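Local atomic coordinates of transferrin (Manduca sexta, PDB entry 6WB6), a protein that binds a single ferric ion per molecule together with a carbonate anion and carries iron in the tobacco hornworm. Residues M61-K66 / A373-I378; P349-R354 / D597-H602; R367-F372 / P380-V385. One frame throughout, in Å; residues are numbered along the deposited sequence.

Contact 1: M61-K66 / A373-I378; sequences MYVASK and AFSRDI
Val-63 and Ser-375 meet where the last turn of helix 360-375 presses on helix 58-65, a seam between the two transferrin-like halves of the chain, and helix 360-375 finishes here in a Schellman motif. The methyl CG2 of Val-63 points into the serine side chain, 3.1 Å from Ser-375 OG and 3.3 Å from Ser-375 CB, the second of these tighter than ordinary van der Waals contact. Beside this pair stands Tyr-62, whose CD2 lies 4.1 Å from the same Ser-375 CB. Farther out the tyrosine reaches Phe-374: Tyr-62 CE2 lies in the plane of the phenylalanine ring, at its edge, 4.0 Å from Phe-374 CE2. The phenolic OH also lies near that plane, at the phenylalanine edge, so the two aromatics make an oblique meeting and not a stack.

Several neighbours set these groups in place. The aliphatic run of Lys-66 passes over one face of the Tyr-62 ring, CD 4.0 Å above the plane and displaced toward the rim, while Leu-333, Thr-339 and Ile-342 also pack on the tyrosine. In Ser-375, OG sits between the backbone N and the carbonyl carbon (chi1 63°); from there it hydrogen-bonds back to its own helix, chiefly to Phe-372 O, with Val-371 O as a second acceptor. Its polar needs are thus met within that helix, although Val-63 CG2 presses on both OG and CB. Arg-376 then leaves the helix and sends NH2 back to the first half, forming salt bridges with Asp-60 and with Asp-57, a predicted iron-binding position. Asp-377, at positive phi (67°), turns the chain: Asp-377 N bonds to Phe-374 O, and Ala-373 O receives Arg-376 N and Ile-378 N, each at 3.1 Å, from opposite faces of its carbonyl plane.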
loop_
_atom_site.group_PDB
_atom_site.type_symbol
_atom_site.label_atom_id
_atom_site.label_comp_id
_atom_site.label_asym_id
_atom_site.label_seq_id
_atom_site.Cartn_x
_atom_site.Cartn_y
_atom_site.Cartn_z
ATOM N N MET A 61 -14.870 -7.568 -9.294
ATOM C CA MET A 61 -15.557 -8.162 -10.437
ATOM C C MET A 61 -14.630 -8.228 -11.632
ATOM O O MET A 61 -14.562 -9.245 -12.335
ATOM C CB MET A 61 -16.812 -7.346 -10.781
ATOM C CG MET A 61 -17.795 -7.228 -9.608
ATOM S SD MET A 61 -19.123 -6.014 -9.861
ATOM C CE MET A 61 -19.820 -5.897 -8.202
ATOM N N TYR A 62 -13.881 -7.151 -11.854
ATOM C CA TYR A 62 -12.918 -7.150 -12.930
ATOM C C TYR A 62 -11.883 -8.247 -12.730
ATOM O O TYR A 62 -11.592 -9.001 -13.660
ATOM C CB TYR A 62 -12.256 -5.775 -13.044
ATOM C CG TYR A 62 -11.339 -5.732 -14.229
ATOM C CD1 TYR A 62 -11.830 -5.416 -15.485
ATOM C CD2 TYR A 62 -9.998 -6.075 -14.110
ATOM C CE1 TYR A 62 -11.019 -5.395 -16.573
ATOM C CE2 TYR A 62 -9.168 -6.067 -15.216
ATOM C CZ TYR A 62 -9.692 -5.720 -16.444
ATOM O OH TYR A 62 -8.904 -5.703 -17.560
ATOM N N VAL A 63 -11.297 -8.351 -11.528
ATOM C CA VAL A 63 -10.386 -9.469 -11.267
ATOM C C VAL A 63 -11.083 -10.774 -11.580
ATOM O O VAL A 63 -10.487 -11.709 -12.129
ATOM C CB VAL A 63 -9.885 -9.458 -9.813
ATOM C CG1 VAL A 63 -9.096 -10.757 -9.503
ATOM C CG2 VAL A 63 -9.004 -8.230 -9.564
ATOM N N ALA A 64 -12.366 -10.843 -11.253
ATOM C CA ALA A 64 -13.088 -12.097 -11.368
ATOM C C ALA A 64 -13.350 -12.423 -12.829
ATOM O O ALA A 64 -13.252 -13.580 -13.244
ATOM C CB ALA A 64 -14.380 -11.996 -10.568
ATOM N N SER A 65 -13.611 -11.393 -13.632
ATOM C CA SER A 65 -13.914 -11.571 -15.038
ATOM C C SER A 65 -12.710 -12.034 -15.831
ATOM O O SER A 65 -12.874 -12.436 -16.983
ATOM C CB SER A 65 -14.443 -10.261 -15.633
ATOM O OG SER A 65 -13.382 -9.345 -15.851
ATOM N N LYS A 66 -11.516 -11.991 -15.249
ATOM C CA LYS A 66 -10.301 -12.419 -15.925
ATOM C C LYS A 66 -9.882 -13.835 -15.563
ATOM O O LYS A 66 -8.863 -14.307 -16.069
ATOM C CB LYS A 66 -9.138 -11.477 -15.594
ATOM C CG LYS A 66 -9.417 -9.989 -15.778
ATOM C CD LYS A 66 -10.242 -9.668 -17.028
ATOM C CE LYS A 66 -9.520 -10.029 -18.313
ATOM N NZ LYS A 66 -10.290 -9.534 -19.485
ATOM N N ALA A 373 -3.379 -5.343 -8.066
ATOM C CA ALA A 373 -2.874 -3.985 -8.247
ATOM C C ALA A 373 -3.452 -3.353 -9.499
ATOM O O ALA A 373 -3.872 -2.192 -9.482
ATOM C CB ALA A 373 -1.359 -3.978 -8.328
ATOM N N PHE A 374 -3.470 -4.103 -10.603
ATOM C CA PHE A 374 -3.988 -3.547 -11.842
ATOM C C PHE A 374 -5.457 -3.186 -11.705
ATOM O O PHE A 374 -5.877 -2.101 -12.101
ATOM C CB PHE A 374 -3.811 -4.526 -12.985
ATOM C CG PHE A 374 -4.293 -3.999 -14.277
ATOM C CD1 PHE A 374 -3.490 -3.175 -15.031
ATOM C CD2 PHE A 374 -5.542 -4.334 -14.750
ATOM C CE1 PHE A 374 -3.907 -2.681 -16.227
ATOM C CE2 PHE A 374 -5.976 -3.842 -15.961
ATOM C CZ PHE A 374 -5.149 -3.015 -16.701
ATOM N N SER A 375 -6.264 -4.102 -11.166
ATOM C CA SER A 375 -7.680 -3.822 -10.994
ATOM C C SER A 375 -7.916 -2.631 -10.076
ATOM O O SER A 375 -9.015 -2.076 -10.081
ATOM C CB SER A 375 -8.405 -5.052 -10.434
ATOM O OG SER A 375 -7.915 -5.372 -9.152
ATOM N N ARG A 376 -6.927 -2.252 -9.269
ATOM C CA ARG A 376 -7.056 -1.160 -8.315
ATOM C C ARG A 376 -6.350 0.110 -8.786
ATOM O O ARG A 376 -5.984 0.952 -7.960
ATOM C CB ARG A 376 -6.510 -1.592 -6.966
ATOM C CG ARG A 376 -7.353 -2.670 -6.272
ATOM C CD ARG A 376 -8.594 -2.082 -5.612
ATOM N NE ARG A 376 -9.572 -3.127 -5.299
ATOM C CZ ARG A 376 -10.641 -2.952 -4.526
ATOM N NH1 ARG A 376 -10.876 -1.775 -3.966
ATOM N NH2 ARG A 376 -11.465 -3.969 -4.298
ATOM N N ASP A 377 -6.115 0.226 -10.091
ATOM C CA ASP A 377 -5.632 1.442 -10.737
ATOM C C ASP A 377 -4.213 1.815 -10.322
ATOM O O ASP A 377 -3.832 2.991 -10.394
ATOM C CB ASP A 377 -6.565 2.632 -10.490
ATOM C CG ASP A 377 -6.377 3.720 -11.558
ATOM O OD1 ASP A 377 -6.504 3.379 -12.749
ATOM O OD2 ASP A 377 -6.037 4.867 -11.224
ATOM N N ILE A 378 -3.410 0.836 -9.909
ATOM C CA ILE A 378 -2.006 1.074 -9.580
ATOM C C ILE A 378 -1.198 0.772 -10.828
ATOM O O ILE A 378 -1.434 -0.245 -11.484
ATOM C CB ILE A 378 -1.555 0.211 -8.402
ATOM C CG1 ILE A 378 -2.380 0.559 -7.169
ATOM C CG2 ILE A 378 -0.056 0.366 -8.124
ATOM C CD1 ILE A 378 -1.973 -0.278 -5.958
#

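Contact 2: P349-R354 / D597-H602; sequences PELVVR and DVSIAH
Leu-351 extends its CD2 methyl over the hydroxyl end of Ser-599, with Leu-351 CD2 and Ser-599 OG 4.0 Å apart. The leucine CG lies opposite the backbone N (chi1 -178°), which carries the branched end from the segment just before the strand up to the first turn of helix 597-611. Nothing polar is exchanged: Ser-599 OG has a hydrogen-bonding partner close by along its own chain, and only van der Waals contact is made with the methyl.

Two residues further on, Val-353 again points at the helix, this time against its backbone. CG1 takes the +60° position (chi1 61°), and CG2 is thereby swung to the side of CB remote from the backbone N, where it approaches the alpha carbon of Ile-600: Val-353 CG2 to Ile-600 CA is 4.4 Å. The isoleucine side chain runs past the valine instead of meeting it head-on, Ile-600 CG1 coming to 4.6 Å from Val-353 CG2. It continues toward Val-424 and Leu-404, and Leu-404 also touches Val-353, so strand, helix and loop share one apolar patch. The fit is a loose one, with 129 Å² buried in all and the nearest alpha carbons, those of Val-353 and Ile-600, 6.5 Å apart.

Beyond the edge of the patch, Leu-351 reaches Pro-147 and Ser-599 reaches Ser-146, both in the first transferrin-like half of the sequence. On the strand side, Arg-354 forms a salt bridge with Asp-403, and Leu-351 and Val-353 are backbone-bonded to Ile-381 in the parallel strand alongside. A helix laid on a parallel strand pair in this way belongs to the alpha/beta architecture that transferrin lobes share with periplasmic binding proteins.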
loop_
_atom_site.group_PDB
_atom_site.type_symbol
_atom_site.label_atom_id
_atom_site.label_comp_id
_atom_site.label_asym_id
_atom_site.label_seq_id
_atom_site.Cartn_x
_atom_site.Cartn_y
_atom_site.Cartn_z
ATOM N N PRO A 349 4.069 2.089 -25.241
ATOM C CA PRO A 349 4.029 0.810 -24.518
ATOM C C PRO A 349 3.639 1.007 -23.050
ATOM O O PRO A 349 4.299 1.796 -22.379
ATOM C CB PRO A 349 5.465 0.302 -24.637
ATOM C CG PRO A 349 6.294 1.567 -24.669
ATOM C CD PRO A 349 5.430 2.647 -25.291
ATOM N N GLU A 350 2.607 0.322 -22.553
ATOM C CA GLU A 350 2.270 0.448 -21.141
ATOM C C GLU A 350 3.464 0.018 -20.283
ATOM O O GLU A 350 4.081 -1.026 -20.517
ATOM C CB GLU A 350 1.023 -0.384 -20.824
ATOM C CG GLU A 350 -0.215 -0.072 -21.719
ATOM C CD GLU A 350 -0.874 1.285 -21.441
ATOM O OE1 GLU A 350 -1.717 1.703 -22.255
ATOM O OE2 GLU A 350 -0.566 1.928 -20.418
ATOM N N LEU A 351 3.813 0.833 -19.298
ATOM C CA LEU A 351 5.016 0.544 -18.532
ATOM C C LEU A 351 4.776 -0.647 -17.622
ATOM O O LEU A 351 3.708 -0.790 -17.028
ATOM C CB LEU A 351 5.457 1.749 -17.703
ATOM C CG LEU A 351 6.741 1.508 -16.908
ATOM C CD1 LEU A 351 7.937 1.236 -17.833
ATOM C CD2 LEU A 351 7.032 2.658 -15.991
ATOM N N VAL A 352 5.784 -1.501 -17.506
ATOM C CA VAL A 352 5.704 -2.710 -16.695
ATOM C C VAL A 352 6.901 -2.719 -15.771
ATOM O O VAL A 352 8.016 -2.399 -16.186
ATOM C CB VAL A 352 5.678 -3.981 -17.569
ATOM C CG1 VAL A 352 5.792 -5.248 -16.708
ATOM C CG2 VAL A 352 4.422 -4.007 -18.418
ATOM N N VAL A 353 6.667 -3.050 -14.513
ATOM C CA VAL A 353 7.726 -3.264 -13.547
ATOM C C VAL A 353 7.788 -4.767 -13.266
ATOM O O VAL A 353 6.780 -5.392 -12.891
ATOM C CB VAL A 353 7.499 -2.432 -12.279
ATOM C CG1 VAL A 353 6.203 -2.811 -11.580
ATOM C CG2 VAL A 353 8.675 -2.564 -11.329
ATOM N N ARG A 354 8.957 -5.352 -13.494
ATOM C CA ARG A 354 9.148 -6.801 -13.410
ATOM C C ARG A 354 9.845 -7.100 -12.095
ATOM O O ARG A 354 11.001 -6.709 -11.900
ATOM C CB ARG A 354 9.967 -7.335 -14.581
ATOM C CG ARG A 354 9.424 -6.983 -15.945
ATOM C CD ARG A 354 10.454 -7.226 -17.013
ATOM N NE ARG A 354 11.559 -6.268 -16.870
ATOM C CZ ARG A 354 12.693 -6.311 -17.562
ATOM N NH1 ARG A 354 12.900 -7.279 -18.452
ATOM N NH2 ARG A 354 13.639 -5.401 -17.338
ATOM N N ASP A 597 13.864 5.157 -9.809
ATOM C CA ASP A 597 13.476 4.657 -8.496
ATOM C C ASP A 597 12.002 4.947 -8.206
ATOM O O ASP A 597 11.298 4.111 -7.623
ATOM C CB ASP A 597 14.389 5.251 -7.426
ATOM C CG ASP A 597 15.796 4.652 -7.478
ATOM O OD1 ASP A 597 16.026 3.815 -8.362
ATOM O OD2 ASP A 597 16.671 5.009 -6.659
ATOM N N VAL A 598 11.507 6.107 -8.638
ATOM C CA VAL A 598 10.090 6.423 -8.472
ATOM C C VAL A 598 9.228 5.401 -9.213
ATOM O O VAL A 598 8.312 4.793 -8.639
ATOM C CB VAL A 598 9.826 7.873 -8.933
ATOM C CG1 VAL A 598 8.346 8.172 -9.029
ATOM C CG2 VAL A 598 10.534 8.847 -7.970
ATOM N N SER A 599 9.554 5.137 -10.476
ATOM C CA SER A 599 8.776 4.164 -11.234
ATOM C C SER A 599 8.811 2.775 -10.600
ATOM O O SER A 599 7.818 2.039 -10.664
ATOM C CB SER A 599 9.281 4.116 -12.672
ATOM O OG SER A 599 8.755 5.197 -13.411
ATOM N N ILE A 600 9.913 2.419 -9.944
ATOM C CA ILE A 600 10.059 1.079 -9.377
ATOM C C ILE A 600 9.365 0.976 -8.028
ATOM O O ILE A 600 8.703 -0.024 -7.713
ATOM C CB ILE A 600 11.552 0.729 -9.271
ATOM C CG1 ILE A 600 12.103 0.473 -10.683
ATOM C CG2 ILE A 600 11.760 -0.467 -8.353
ATOM C CD1 ILE A 600 13.537 0.005 -10.698
ATOM N N ALA A 601 9.541 1.988 -7.200
ATOM C CA ALA A 601 8.931 1.976 -5.885
ATOM C C ALA A 601 7.427 2.172 -5.962
ATOM O O ALA A 601 6.712 1.741 -5.066
ATOM C CB ALA A 601 9.550 3.079 -5.017
ATOM N N HIS A 602 6.921 2.819 -7.009
ATOM C CA HIS A 602 5.560 3.322 -6.938
ATOM C C HIS A 602 4.567 2.193 -6.669
ATOM O O HIS A 602 3.807 2.229 -5.692
ATOM C CB HIS A 602 5.187 4.071 -8.220
ATOM C CG HIS A 602 3.816 4.646 -8.170
ATOM N ND1 HIS A 602 2.702 3.953 -8.593
ATOM C CD2 HIS A 602 3.370 5.830 -7.690
ATOM C CE1 HIS A 602 1.629 4.700 -8.397
ATOM N NE2 HIS A 602 2.009 5.840 -7.851
#

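Contact 3: R367-F372 / P380-V385; sequences RAMSVF and PILDCV
Leu-382, the first residue of the strand to engage the helix in earnest, meets Ser-370 with both backbone and side chain. Its N donates to water 2 (2.6 Å), which in turn donates to Ser-370 O. Its carbonyl O accepts the serine hydroxyl at 2.6 Å from Ser-370 OG, in the carbonyl plane and on a lone pair, with a C=O...OG angle of 141°. The serine can do this because OG is directed opposite its own backbone N (chi1 167°). The leucine end lies against the helix: Leu-382 CD2 is 3.9 Å from Ser-370 CA and touches CG and CE of Met-369, the two side chains crossing obliquely.

Asp-383 turns its CB from the helix, and Cys-384 points back toward it. Cys-384 SG rests 3.4 Å from Arg-367 N and 4.0 Å from Arg-367 CG, and is joined to Cys-366 by a disulfide, so the helix is tied covalently to the strand. Nearby, water 1 accepts from Arg-367 NE in the guanidinium plane and donates to Cys-384 O (2.7 Å).

Helix and strand segments run nearly antiparallel (166°), as the second connection of the beta-alpha-beta unit 352-357, 360-375, 381-386 requires. Strand 352-357 lies alongside 381-386, and helix 597-611 packs on Met-369 and Phe-372.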
loop_
_atom_site.group_PDB
_atom_site.type_symbol
_atom_site.label_atom_id
_atom_site.label_comp_id
_atom_site.label_asym_id
_atom_site.label_seq_id
_atom_site.Cartn_x
_atom_site.Cartn_y
_atom_site.Cartn_z
ATOM N N ARG A 367 1.764 -12.972 -9.054
ATOM C CA ARG A 367 0.748 -12.875 -10.097
ATOM C C ARG A 367 -0.611 -12.487 -9.527
ATOM O O ARG A 367 -1.357 -11.749 -10.172
ATOM C CB ARG A 367 0.641 -14.187 -10.858
ATOM C CG ARG A 367 1.819 -14.372 -11.822
ATOM C CD ARG A 367 1.744 -15.709 -12.582
ATOM N NE ARG A 367 2.825 -15.805 -13.560
ATOM C CZ ARG A 367 3.317 -16.946 -14.024
ATOM N NH1 ARG A 367 2.826 -18.111 -13.593
ATOM N NH2 ARG A 367 4.307 -16.920 -14.918
ATOM N N ALA A 368 -0.976 -13.014 -8.351
ATOM C CA ALA A 368 -2.240 -12.611 -7.738
ATOM C C ALA A 368 -2.162 -11.156 -7.299
ATOM O O ALA A 368 -3.110 -10.391 -7.483
ATOM C CB ALA A 368 -2.580 -13.530 -6.556
ATOM N N MET A 369 -1.006 -10.749 -6.785
ATOM C CA MET A 369 -0.782 -9.352 -6.442
ATOM C C MET A 369 -0.833 -8.455 -7.674
ATOM O O MET A 369 -1.347 -7.335 -7.611
ATOM C CB MET A 369 0.559 -9.227 -5.733
ATOM C CG MET A 369 0.904 -7.861 -5.251
ATOM S SD MET A 369 2.186 -7.968 -4.005
ATOM C CE MET A 369 3.399 -8.966 -4.858
ATOM N N SER A 370 -0.294 -8.912 -8.805
ATOM C CA SER A 370 -0.316 -8.083 -10.006
ATOM C C SER A 370 -1.736 -7.832 -10.472
ATOM O O SER A 370 -2.075 -6.717 -10.853
ATOM C CB SER A 370 0.461 -8.732 -11.144
ATOM O OG SER A 370 0.157 -8.062 -12.322
ATOM N N VAL A 371 -2.559 -8.882 -10.520
ATOM C CA VAL A 371 -3.918 -8.706 -11.011
ATOM C C VAL A 371 -4.704 -7.804 -10.071
ATOM O O VAL A 371 -5.500 -6.971 -10.508
ATOM C CB VAL A 371 -4.604 -10.067 -11.197
ATOM C CG1 VAL A 371 -5.882 -9.876 -11.920
ATOM C CG2 VAL A 371 -3.748 -10.990 -12.025
ATOM N N PHE A 372 -4.459 -7.921 -8.772
ATOM C CA PHE A 372 -5.131 -7.036 -7.837
ATOM C C PHE A 372 -4.694 -5.586 -8.061
ATOM O O PHE A 372 -5.533 -4.690 -8.244
ATOM C CB PHE A 372 -4.841 -7.482 -6.406
ATOM C CG PHE A 372 -5.392 -6.552 -5.383
ATOM C CD1 PHE A 372 -6.742 -6.548 -5.106
ATOM C CD2 PHE A 372 -4.573 -5.687 -4.709
ATOM C CE1 PHE A 372 -7.266 -5.671 -4.179
ATOM C CE2 PHE A 372 -5.092 -4.805 -3.792
ATOM C CZ PHE A 372 -6.438 -4.807 -3.522
ATOM N N PRO A 380 2.904 1.537 -12.581
ATOM C CA PRO A 380 3.071 0.449 -13.552
ATOM C C PRO A 380 2.463 -0.915 -13.210
ATOM O O PRO A 380 2.339 -1.331 -12.050
ATOM C CB PRO A 380 4.598 0.308 -13.645
ATOM C CG PRO A 380 5.116 0.865 -12.375
ATOM C CD PRO A 380 4.202 1.998 -12.053
ATOM N N ILE A 381 2.075 -1.600 -14.284
ATOM C CA ILE A 381 1.632 -2.982 -14.189
ATOM C C ILE A 381 2.759 -3.813 -13.630
ATOM O O ILE A 381 3.924 -3.672 -14.034
ATOM C CB ILE A 381 1.214 -3.495 -15.578
ATOM C CG1 ILE A 381 -0.022 -2.743 -16.059
ATOM C CG2 ILE A 381 0.945 -5.000 -15.566
ATOM C CD1 ILE A 381 -0.117 -2.655 -17.566
ATOM N N LEU A 382 2.421 -4.706 -12.721
ATOM C CA LEU A 382 3.415 -5.575 -12.110
ATOM C C LEU A 382 3.546 -6.845 -12.946
ATOM O O LEU A 382 2.558 -7.546 -13.203
ATOM C CB LEU A 382 3.038 -5.891 -10.665
ATOM C CG LEU A 382 3.936 -6.823 -9.873
ATOM C CD1 LEU A 382 5.262 -6.176 -9.566
ATOM C CD2 LEU A 382 3.226 -7.205 -8.592
ATOM N N ASP A 383 4.755 -7.135 -13.383
ATOM C CA ASP A 383 5.011 -8.429 -13.980
ATOM C C ASP A 383 5.894 -9.229 -13.039
ATOM O O ASP A 383 6.521 -8.687 -12.127
ATOM C CB ASP A 383 5.636 -8.282 -15.354
ATOM C CG ASP A 383 5.651 -9.574 -16.124
ATOM O OD1 ASP A 383 5.114 -10.584 -15.605
ATOM O OD2 ASP A 383 6.190 -9.575 -17.248
ATOM N N CYS A 384 5.870 -10.540 -13.233
ATOM C CA CYS A 384 6.507 -11.493 -12.340
ATOM C C CYS A 384 7.461 -12.367 -13.145
ATOM O O CYS A 384 7.063 -12.965 -14.152
ATOM C CB CYS A 384 5.435 -12.341 -11.639
ATOM S SG CYS A 384 4.180 -11.327 -10.803
ATOM N N VAL A 385 8.708 -12.438 -12.702
ATOM C CA VAL A 385 9.755 -13.181 -13.393
ATOM C C VAL A 385 10.494 -14.036 -12.375
ATOM O O VAL A 385 10.856 -13.560 -11.295
ATOM C CB VAL A 385 10.728 -12.243 -14.120
ATOM C CG1 VAL A 385 11.949 -13.013 -14.600
ATOM C CG2 VAL A 385 10.010 -11.585 -15.295
HETATM O O HOH W 1 4.408 -13.598 -14.480
HETATM O O HOH W 2 -0.093 -4.853 -11.902
#

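The beta-alpha-beta unit ties the three contacts together. Contacts 1 and 3 share helix 360-375, their centres 11 Å apart, and touch where Phe-374 CD1 packs 3.6 Å from Ile-381 CG1. Contact 2 brings in the first strand of the unit, which joins contact 3 through probable parallel-sheet bonds, Val-353 N to Ile-381 O (2.9 Å) and Val-353 O to Asp-383 N (2.7 Å). Contacts 1 and 2 do not touch, their nearest atoms being about 5 Å apart. Contact 1 reaches the predicted iron-binding Asp-57: Arg-376 salt-bridges it, and the Ser-375 side chain is about 9 Å from its side chain. The protein ligands seen on the ferric ion are Tyr-90 and Tyr-204, which also line the carbonate pocket.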